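PDB 5JO8: CEP104, which probably binds tubulin or microtubules through its TOG domain and belongs to the network of interacting proteins at the centriole. Local coordinates for residues A[215-220]-A[252-257]; A[234-239]-A[264-269]; A[248-253]-A[272-277]. All blocks are in the same frame, centred on the assembly; numbering follows the deposited sequence.

Overall arrangement
The three contacts form one continuous apolar cluster at the C-terminal end of an all-helical chain, their centres about 24 to 30 Å from the chain's centre. Interactions 1 and 3 share helix 247-253, with centres about 10 Å apart, and meet where Met217 SD lies 3.5 Å from Ile250 CD1. Interactions 2 and 3 share helix 265-276 and have centres about 11 Å apart; Ile239 CG2 approaches Phe274 CZ to 3.9 Å. The same separation, about 11 Å, divides interactions 1 and 2, which touch directly through Ala220 CB and Ile239 CG1 at 3.6 Å. Helices 213-223, 229-245, 247-253 and 265-276 are thereby tied together.

Interaction 1: residues A[215-220]-A[252-257]; sequences NVMKFA and EYLPPD
Met217 lies against one face of the Tyr253 ring, joining helix 213-223 to the end of helix 247-253 in the HEAT-like helical array of a TOG domain. The evidence for a CH-pi contact is direct: Met217 CB stands 3.7 Å from the ring centroid and 8° off the ring normal, almost exactly over the middle of the face. The two side chains run past each other in opposite directions, so the thioether end travels back toward the Tyr253 backbone. There Met217 CE, on the same side of the ring plane as CB but out past the rim, comes 3.9 Å from Tyr253 CD2. Bends at chi2 and chi3 fold the methionine chain and bring that methyl on to Leu254, with CE 4.0 Å from Leu254 CD2; these two side chains cross at about a right angle. Leu254 is itself backed by Leu270 and Phe274 of helix 265-276, while Met217 also touches Ile239, so the buried side of the contact continues into the next helices. Tyr253 CG is anti to the backbone N (chi1 -165°), which carries the ring toward helix 213-223 until its hydroxyl arrives beside Lys218, with Tyr253 OH 3.3 Å from Lys218 CA.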
loop_
_atom_site.group_PDB
_atom_site.type_symbol
_atom_site.label_atom_id
_atom_site.label_comp_id
_atom_site.label_asym_id
_atom_site.label_seq_id
_atom_site.Cartn_x
_atom_site.Cartn_y
_atom_site.Cartn_z
ATOM N N ASN A 215 12.841 12.766 -2.825
ATOM C CA ASN A 215 11.542 12.391 -2.255
ATOM C C ASN A 215 11.657 11.707 -0.889
ATOM O O ASN A 215 10.809 11.901 -0.026
ATOM C CB ASN A 215 10.571 11.695 -3.244
ATOM C CG ASN A 215 11.001 10.290 -3.661
ATOM O OD1 ASN A 215 11.762 9.611 -2.964
ATOM N ND2 ASN A 215 10.453 9.820 -4.786
ATOM N N VAL A 216 12.756 10.992 -0.677
ATOM C CA VAL A 216 13.039 10.408 0.636
ATOM C C VAL A 216 13.351 11.493 1.666
ATOM O O VAL A 216 12.823 11.472 2.783
ATOM C CB VAL A 216 14.160 9.383 0.553
ATOM C CG1 VAL A 216 14.614 8.978 1.968
ATOM C CG2 VAL A 216 13.700 8.172 -0.248
ATOM N N MET A 217 14.197 12.454 1.298
ATOM C CA MET A 217 14.513 13.541 2.215
ATOM C C MET A 217 13.295 14.406 2.543
ATOM O O MET A 217 13.125 14.843 3.676
ATOM C CB MET A 217 15.665 14.403 1.691
ATOM C CG MET A 217 17.040 13.775 1.871
ATOM S SD MET A 217 17.411 13.283 3.567
ATOM C CE MET A 217 17.780 14.874 4.281
ATOM N N LYS A 218 12.454 14.670 1.544
ATOM C CA LYS A 218 11.238 15.421 1.816
ATOM C C LYS A 218 10.373 14.671 2.831
ATOM O O LYS A 218 9.914 15.238 3.824
ATOM C CB LYS A 218 10.453 15.689 0.531
ATOM C CG LYS A 218 9.072 16.233 0.798
ATOM C CD LYS A 218 8.296 16.464 -0.482
ATOM C CE LYS A 218 8.708 17.758 -1.164
ATOM N NZ LYS A 218 9.928 17.624 -2.011
ATOM N N PHE A 219 10.180 13.379 2.588
ATOM C CA PHE A 219 9.398 12.547 3.501
ATOM C C PHE A 219 9.997 12.492 4.907
ATOM O O PHE A 219 9.313 12.768 5.896
ATOM C CB PHE A 219 9.247 11.128 2.942
ATOM C CG PHE A 219 8.623 10.169 3.915
ATOM C CD1 PHE A 219 7.253 10.158 4.120
ATOM C CD2 PHE A 219 9.417 9.291 4.659
ATOM C CE1 PHE A 219 6.675 9.280 5.032
ATOM C CE2 PHE A 219 8.846 8.412 5.568
ATOM C CZ PHE A 219 7.476 8.401 5.752
ATOM N N ALA A 220 11.277 12.138 4.987
ATOM C CA ALA A 220 11.945 11.943 6.275
ATOM C C ALA A 220 12.006 13.234 7.082
ATOM O O ALA A 220 11.783 13.215 8.294
ATOM C CB ALA A 220 13.344 11.380 6.066
ATOM N N GLU A 252 23.345 19.435 1.980
ATOM C CA GLU A 252 22.808 20.529 1.174
ATOM C C GLU A 252 21.299 20.661 1.340
ATOM O O GLU A 252 20.732 21.720 1.084
ATOM C CB GLU A 252 23.170 20.325 -0.297
ATOM C CG GLU A 252 24.627 20.661 -0.621
ATOM C CD GLU A 252 25.128 19.938 -1.857
ATOM O OE1 GLU A 252 24.313 19.261 -2.523
ATOM O OE2 GLU A 252 26.339 20.036 -2.153
ATOM N N TYR A 253 20.649 19.589 1.778
ATOM C CA TYR A 253 19.203 19.611 1.923
ATOM C C TYR A 253 18.798 20.232 3.246
ATOM O O TYR A 253 17.861 21.036 3.321
ATOM C CB TYR A 253 18.634 18.186 1.817
ATOM C CG TYR A 253 17.137 18.152 1.607
ATOM C CD1 TYR A 253 16.604 18.203 0.326
ATOM C CD2 TYR A 253 16.255 18.084 2.676
ATOM C CE1 TYR A 253 15.225 18.191 0.117
ATOM C CE2 TYR A 253 14.873 18.069 2.481
ATOM C CZ TYR A 253 14.372 18.116 1.195
ATOM O OH TYR A 253 13.013 18.103 0.984
ATOM N N LEU A 254 19.507 19.830 4.302
ATOM C CA LEU A 254 19.129 20.168 5.655
ATOM C C LEU A 254 19.481 21.606 5.951
ATOM O O LEU A 254 20.285 22.219 5.226
ATOM C CB LEU A 254 19.846 19.222 6.631
ATOM C CG LEU A 254 19.393 17.764 6.535
ATOM C CD1 LEU A 254 20.401 16.857 7.220
ATOM C CD2 LEU A 254 18.008 17.579 7.160
ATOM N N PRO A 255 18.872 22.162 7.009
ATOM C CA PRO A 255 19.310 23.471 7.491
ATOM C C PRO A 255 20.778 23.409 7.878
ATOM O O PRO A 255 21.270 22.326 8.219
ATOM C CB PRO A 255 18.444 23.690 8.739
ATOM C CG PRO A 255 17.927 22.316 9.115
ATOM C CD PRO A 255 17.750 21.625 7.806
ATOM N N PRO A 256 21.475 24.547 7.831
ATOM C CA PRO A 256 22.895 24.522 8.187
ATOM C C PRO A 256 23.117 24.289 9.683
ATOM O O PRO A 256 22.312 24.687 10.518
ATOM C CB PRO A 256 23.399 25.897 7.741
ATOM C CG PRO A 256 22.186 26.757 7.665
ATOM C CD PRO A 256 21.037 25.861 7.330
ATOM N N ASP A 257 24.205 23.605 10.002
ATOM C CA ASP A 257 24.521 23.285 11.384
ATOM C C ASP A 257 25.049 24.539 12.072
ATOM O O ASP A 257 25.927 25.211 11.548
ATOM C CB ASP A 257 25.564 22.165 11.411
ATOM C CG ASP A 257 25.895 21.689 12.818
ATOM O OD1 ASP A 257 25.173 22.047 13.780
ATOM O OD2 ASP A 257 26.877 20.928 12.946
#

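Interaction 2: residues A[234-239]-A[264-269]; sequences VALRII and TVLYKT
Leu236 reaches from helix 229-245 to Leu266 and Thr269 at the start of helix 265-276, two helices of the HEAT-like TOG array. Its CB already points toward the partner helix. CG, anti to the carbonyl carbon (chi1 -68°), carries both methyls out to Leu266. At this branch point, CG itself comes 4.0 Å from Leu266 CD2. Both methyls beyond it converge on that same atom: Leu236 CD1 approaches Leu266 CD2 to 3.7 Å, and Leu236 CD2 lies 4.0 Å from it. One methyl of Leu266 is therefore met by all three outer carbons of Leu236, and the two side chains meet at a slant. Leu236 CD1 also faces a second, looser neighbour, Thr269 CG2, at 4.3 Å.

Thr269 presents this methyl while its hydroxyl is occupied within its own helix. Thr269 OG1 donates to Val265 O at 3.0 Å, with a C=O...O angle of 137° and the donor 42° out of the carbonyl plane. The same carbonyl accepts from Thr269 N, so two donors of one residue grip it. Leu224 and Leu270 also pack on Leu236. The contact is consequently carried by aliphatic carbons, mainly methyls, and buries 122 Å² between the two segments, both sides summed, implying dispersion and exclusion of water as its source of stability, without directional polar bonds.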
loop_
_atom_site.group_PDB
_atom_site.type_symbol
_atom_site.label_atom_id
_atom_site.label_comp_id
_atom_site.label_asym_id
_atom_site.label_seq_id
_atom_site.Cartn_x
_atom_site.Cartn_y
_atom_site.Cartn_z
ATOM N N VAL A 234 12.669 6.743 13.563
ATOM C CA VAL A 234 12.807 6.028 12.299
ATOM C C VAL A 234 13.215 7.004 11.195
ATOM O O VAL A 234 14.044 6.680 10.348
ATOM C CB VAL A 234 11.536 5.265 11.912
ATOM C CG1 VAL A 234 11.770 4.494 10.615
ATOM C CG2 VAL A 234 11.138 4.323 13.034
ATOM N N ALA A 235 12.641 8.204 11.220
ATOM C CA ALA A 235 13.006 9.227 10.245
ATOM C C ALA A 235 14.506 9.539 10.308
ATOM O O ALA A 235 15.168 9.654 9.275
ATOM C CB ALA A 235 12.165 10.479 10.447
ATOM N N LEU A 236 15.049 9.618 11.525
ATOM C CA LEU A 236 16.486 9.802 11.688
ATOM C C LEU A 236 17.281 8.653 11.077
ATOM O O LEU A 236 18.271 8.879 10.394
ATOM C CB LEU A 236 16.840 9.928 13.164
ATOM C CG LEU A 236 16.356 11.182 13.871
ATOM C CD1 LEU A 236 16.512 10.976 15.367
ATOM C CD2 LEU A 236 17.160 12.384 13.395
ATOM N N ARG A 237 16.857 7.421 11.336
ATOM C CA ARG A 237 17.529 6.255 10.762
ATOM C C ARG A 237 17.556 6.304 9.241
ATOM O O ARG A 237 18.554 5.951 8.612
ATOM C CB ARG A 237 16.865 4.956 11.219
ATOM C CG ARG A 237 16.996 4.704 12.709
ATOM C CD ARG A 237 16.948 3.214 13.023
ATOM N NE ARG A 237 15.723 2.565 12.561
ATOM C CZ ARG A 237 14.632 2.399 13.305
ATOM N NH1 ARG A 237 14.604 2.848 14.554
ATOM N NH2 ARG A 237 13.566 1.785 12.804
ATOM N N ILE A 238 16.458 6.766 8.646
ATOM C CA ILE A 238 16.370 6.870 7.201
ATOM C C ILE A 238 17.403 7.876 6.705
ATOM O O ILE A 238 18.141 7.611 5.754
ATOM C CB ILE A 238 14.939 7.248 6.787
ATOM C CG1 ILE A 238 13.993 6.054 6.947
ATOM C CG2 ILE A 238 14.896 7.760 5.348
ATOM C CD1 ILE A 238 12.526 6.430 6.903
ATOM N N ILE A 239 17.460 9.020 7.371
ATOM C CA ILE A 239 18.394 10.066 6.986
ATOM C C ILE A 239 19.848 9.617 7.160
ATOM O O ILE A 239 20.675 9.839 6.276
ATOM C CB ILE A 239 18.090 11.377 7.715
ATOM C CG1 ILE A 239 16.733 11.913 7.250
ATOM C CG2 ILE A 239 19.190 12.418 7.438
ATOM C CD1 ILE A 239 16.169 12.979 8.132
ATOM N N THR A 264 17.722 22.477 19.681
ATOM C CA THR A 264 16.730 21.421 19.483
ATOM C C THR A 264 17.461 20.081 19.390
ATOM O O THR A 264 18.407 19.933 18.617
ATOM C CB THR A 264 15.894 21.652 18.217
ATOM O OG1 THR A 264 16.758 21.688 17.079
ATOM C CG2 THR A 264 15.150 22.967 18.312
ATOM N N VAL A 265 17.024 19.111 20.187
ATOM C CA VAL A 265 17.775 17.869 20.375
ATOM C C VAL A 265 17.942 17.060 19.088
ATOM O O VAL A 265 18.983 16.439 18.873
ATOM C CB VAL A 265 17.178 17.024 21.524
ATOM C CG1 VAL A 265 18.065 15.825 21.828
ATOM C CG2 VAL A 265 17.008 17.878 22.768
ATOM N N LEU A 266 16.927 17.086 18.228
ATOM C CA LEU A 266 16.965 16.322 16.984
ATOM C C LEU A 266 18.169 16.672 16.124
ATOM O O LEU A 266 18.850 15.785 15.612
ATOM C CB LEU A 266 15.683 16.541 16.176
ATOM C CG LEU A 266 14.501 15.616 16.460
ATOM C CD1 LEU A 266 13.278 16.082 15.688
ATOM C CD2 LEU A 266 14.851 14.178 16.101
ATOM N N TYR A 267 18.427 17.971 15.967
ATOM C CA TYR A 267 19.507 18.430 15.094
ATOM C C TYR A 267 20.886 18.195 15.694
ATOM O O TYR A 267 21.838 17.871 14.978
ATOM C CB TYR A 267 19.291 19.890 14.680
ATOM C CG TYR A 267 18.016 20.030 13.886
ATOM C CD1 TYR A 267 18.023 19.912 12.507
ATOM C CD2 TYR A 267 16.797 20.214 14.522
ATOM C CE1 TYR A 267 16.845 20.009 11.778
ATOM C CE2 TYR A 267 15.623 20.313 13.812
ATOM C CZ TYR A 267 15.648 20.211 12.439
ATOM O OH TYR A 267 14.468 20.308 11.735
ATOM N N LYS A 268 20.986 18.330 17.015
ATOM C CA LYS A 268 22.183 17.894 17.716
ATOM C C LYS A 268 22.425 16.406 17.411
ATOM O O LYS A 268 23.510 16.021 16.985
ATOM C CB LYS A 268 22.042 18.151 19.220
ATOM C CG LYS A 268 23.262 17.777 20.033
ATOM C CD LYS A 268 23.050 18.074 21.512
ATOM C CE LYS A 268 24.069 17.347 22.373
ATOM N NZ LYS A 268 25.465 17.772 22.075
ATOM N N THR A 269 21.398 15.579 17.577
ATOM C CA THR A 269 21.512 14.154 17.262
ATOM C C THR A 269 21.900 13.918 15.796
ATOM O O THR A 269 22.777 13.112 15.490
ATOM C CB THR A 269 20.195 13.412 17.576
ATOM O OG1 THR A 269 19.893 13.537 18.971
ATOM C CG2 THR A 269 20.304 11.933 17.215
#

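Interaction 3: residues A[248-253]-A[272-277]; sequences AAILEY and DGFTKI
Phe274, which meets both Ile250 and Leu251 of helix 247-253, is preceded in its own helix by Asp272 and Gly273. Asp272 forms a salt bridge through OD1 with Arg262, and its carbonyl oxygen accepts a backbone bond from Lys276 N at 2.8 Å. Gly273 likewise serves the helix backbone, its O taking the bond from Ile277 N at 2.9 Å.

At Phe274 the side chain heads toward helix 247-253. With CG anti to the carbonyl carbon (chi1 -71°), the ring is carried out to both of its partners, and chi2 of -17° keeps CA close to the ring plane. Leu251 and Phe274 lie alongside each other, pointing opposite ways, which places the Leu251 CD2 methyl 3.8 Å from Phe274 CD2 and 4.0 Å from Phe274 CE2. Ile250 instead crosses the phenylalanine at about a right angle, and Ile250 CG2 comes 3.8 Å from Phe274 CZ at the far end of the ring. Both methyls approach obliquely. Helices 247-253 and 265-276 are the last two of the modelled chain, in what is probably the HEAT-like array of a TOG domain; here the ring also stacks with Tyr243 and touches Ile239, both of helix 229-245.

Beyond Phe274 the helix runs on through Thr275 and Lys276. Ile277, the last modelled residue, turns its side chain to Tyr243 and Arg244.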
loop_
_atom_site.group_PDB
_atom_site.type_symbol
_atom_site.label_atom_id
_atom_site.label_comp_id
_atom_site.label_asym_id
_atom_site.label_seq_id
_atom_site.Cartn_x
_atom_site.Cartn_y
_atom_site.Cartn_z
ATOM N N ALA A 248 27.010 14.748 0.625
ATOM C CA ALA A 248 26.894 16.119 0.123
ATOM C C ALA A 248 25.441 16.542 -0.062
ATOM O O ALA A 248 25.040 17.615 0.396
ATOM C CB ALA A 248 27.656 16.275 -1.193
ATOM N N ALA A 249 24.665 15.688 -0.724
ATOM C CA ALA A 249 23.262 15.974 -1.015
ATOM C C ALA A 249 22.455 16.157 0.260
ATOM O O ALA A 249 21.614 17.049 0.351
ATOM C CB ALA A 249 22.662 14.872 -1.872
ATOM N N ILE A 250 22.727 15.320 1.256
ATOM C CA ILE A 250 22.004 15.400 2.513
ATOM C C ILE A 250 22.309 16.697 3.242
ATOM O O ILE A 250 21.402 17.387 3.715
ATOM C CB ILE A 250 22.279 14.172 3.393
ATOM C CG1 ILE A 250 21.859 12.885 2.675
ATOM C CG2 ILE A 250 21.578 14.318 4.729
ATOM C CD1 ILE A 250 20.522 12.947 2.004
ATOM N N LEU A 251 23.589 17.041 3.335
ATOM C CA LEU A 251 23.973 18.271 4.014
ATOM C C LEU A 251 23.431 19.514 3.302
ATOM O O LEU A 251 23.104 20.515 3.944
ATOM C CB LEU A 251 25.494 18.350 4.147
ATOM C CG LEU A 251 26.082 17.308 5.093
ATOM C CD1 LEU A 251 27.593 17.248 4.920
ATOM C CD2 LEU A 251 25.708 17.642 6.526
ATOM N N GLU A 252 23.345 19.435 1.980
ATOM C CA GLU A 252 22.808 20.529 1.174
ATOM C C GLU A 252 21.299 20.661 1.340
ATOM O O GLU A 252 20.732 21.720 1.084
ATOM C CB GLU A 252 23.170 20.325 -0.297
ATOM C CG GLU A 252 24.627 20.661 -0.621
ATOM C CD GLU A 252 25.128 19.938 -1.857
ATOM O OE1 GLU A 252 24.313 19.261 -2.523
ATOM O OE2 GLU A 252 26.339 20.036 -2.153
ATOM N N TYR A 253 20.649 19.589 1.778
ATOM C CA TYR A 253 19.203 19.611 1.923
ATOM C C TYR A 253 18.798 20.232 3.246
ATOM O O TYR A 253 17.861 21.036 3.321
ATOM C CB TYR A 253 18.634 18.186 1.817
ATOM C CG TYR A 253 17.137 18.152 1.607
ATOM C CD1 TYR A 253 16.604 18.203 0.326
ATOM C CD2 TYR A 253 16.255 18.084 2.676
ATOM C CE1 TYR A 253 15.225 18.191 0.117
ATOM C CE2 TYR A 253 14.873 18.069 2.481
ATOM C CZ TYR A 253 14.372 18.116 1.195
ATOM O OH TYR A 253 13.013 18.103 0.984
ATOM N N ASP A 272 25.646 15.507 15.109
ATOM C CA ASP A 272 26.622 14.682 15.834
ATOM C C ASP A 272 26.715 13.296 15.215
ATOM O O ASP A 272 27.805 12.730 15.088
ATOM C CB ASP A 272 26.266 14.546 17.313
ATOM C CG ASP A 272 26.560 15.798 18.098
ATOM O OD1 ASP A 272 27.305 16.665 17.588
ATOM O OD2 ASP A 272 26.043 15.907 19.227
ATOM N N GLY A 273 25.560 12.752 14.836
ATOM C CA GLY A 273 25.505 11.454 14.194
ATOM C C GLY A 273 26.269 11.458 12.890
ATOM O O GLY A 273 26.998 10.517 12.593
ATOM N N PHE A 274 26.097 12.521 12.097
ATOM C CA PHE A 274 26.841 12.653 10.858
ATOM C C PHE A 274 28.349 12.629 11.131
ATOM O O PHE A 274 29.115 11.958 10.434
ATOM C CB PHE A 274 26.483 13.960 10.142
ATOM C CG PHE A 274 25.100 13.991 9.529
ATOM C CD1 PHE A 274 24.365 12.827 9.313
ATOM C CD2 PHE A 274 24.546 15.203 9.152
ATOM C CE1 PHE A 274 23.095 12.889 8.741
ATOM C CE2 PHE A 274 23.290 15.270 8.580
ATOM C CZ PHE A 274 22.563 14.114 8.372
ATOM N N THR A 275 28.768 13.392 12.131
ATOM C CA THR A 275 30.180 13.466 12.482
ATOM C C THR A 275 30.690 12.118 13.010
ATOM O O THR A 275 31.840 11.754 12.772
ATOM C CB THR A 275 30.435 14.604 13.477
ATOM O OG1 THR A 275 30.077 15.851 12.865
ATOM C CG2 THR A 275 31.912 14.657 13.891
ATOM N N LYS A 276 29.824 11.368 13.692
ATOM C CA LYS A 276 30.155 9.999 14.103
ATOM C C LYS A 276 30.373 9.088 12.895
ATOM O O LYS A 276 31.272 8.247 12.898
ATOM C CB LYS A 276 29.067 9.423 15.010
ATOM C CG LYS A 276 29.012 10.068 16.380
ATOM C CD LYS A 276 27.903 9.492 17.241
ATOM C CE LYS A 276 27.945 10.085 18.643
ATOM N NZ LYS A 276 26.982 9.424 19.568
ATOM N N ILE A 277 29.542 9.256 11.868
ATOM C CA ILE A 277 29.669 8.496 10.632
ATOM C C ILE A 277 30.925 8.909 9.865
ATOM O O ILE A 277 31.579 8.080 9.226
ATOM C CB ILE A 277 28.380 8.623 9.771
ATOM C CG1 ILE A 277 27.194 7.989 10.508
ATOM C CG2 ILE A 277 28.576 7.997 8.399
ATOM C CD1 ILE A 277 25.832 8.322 9.909
#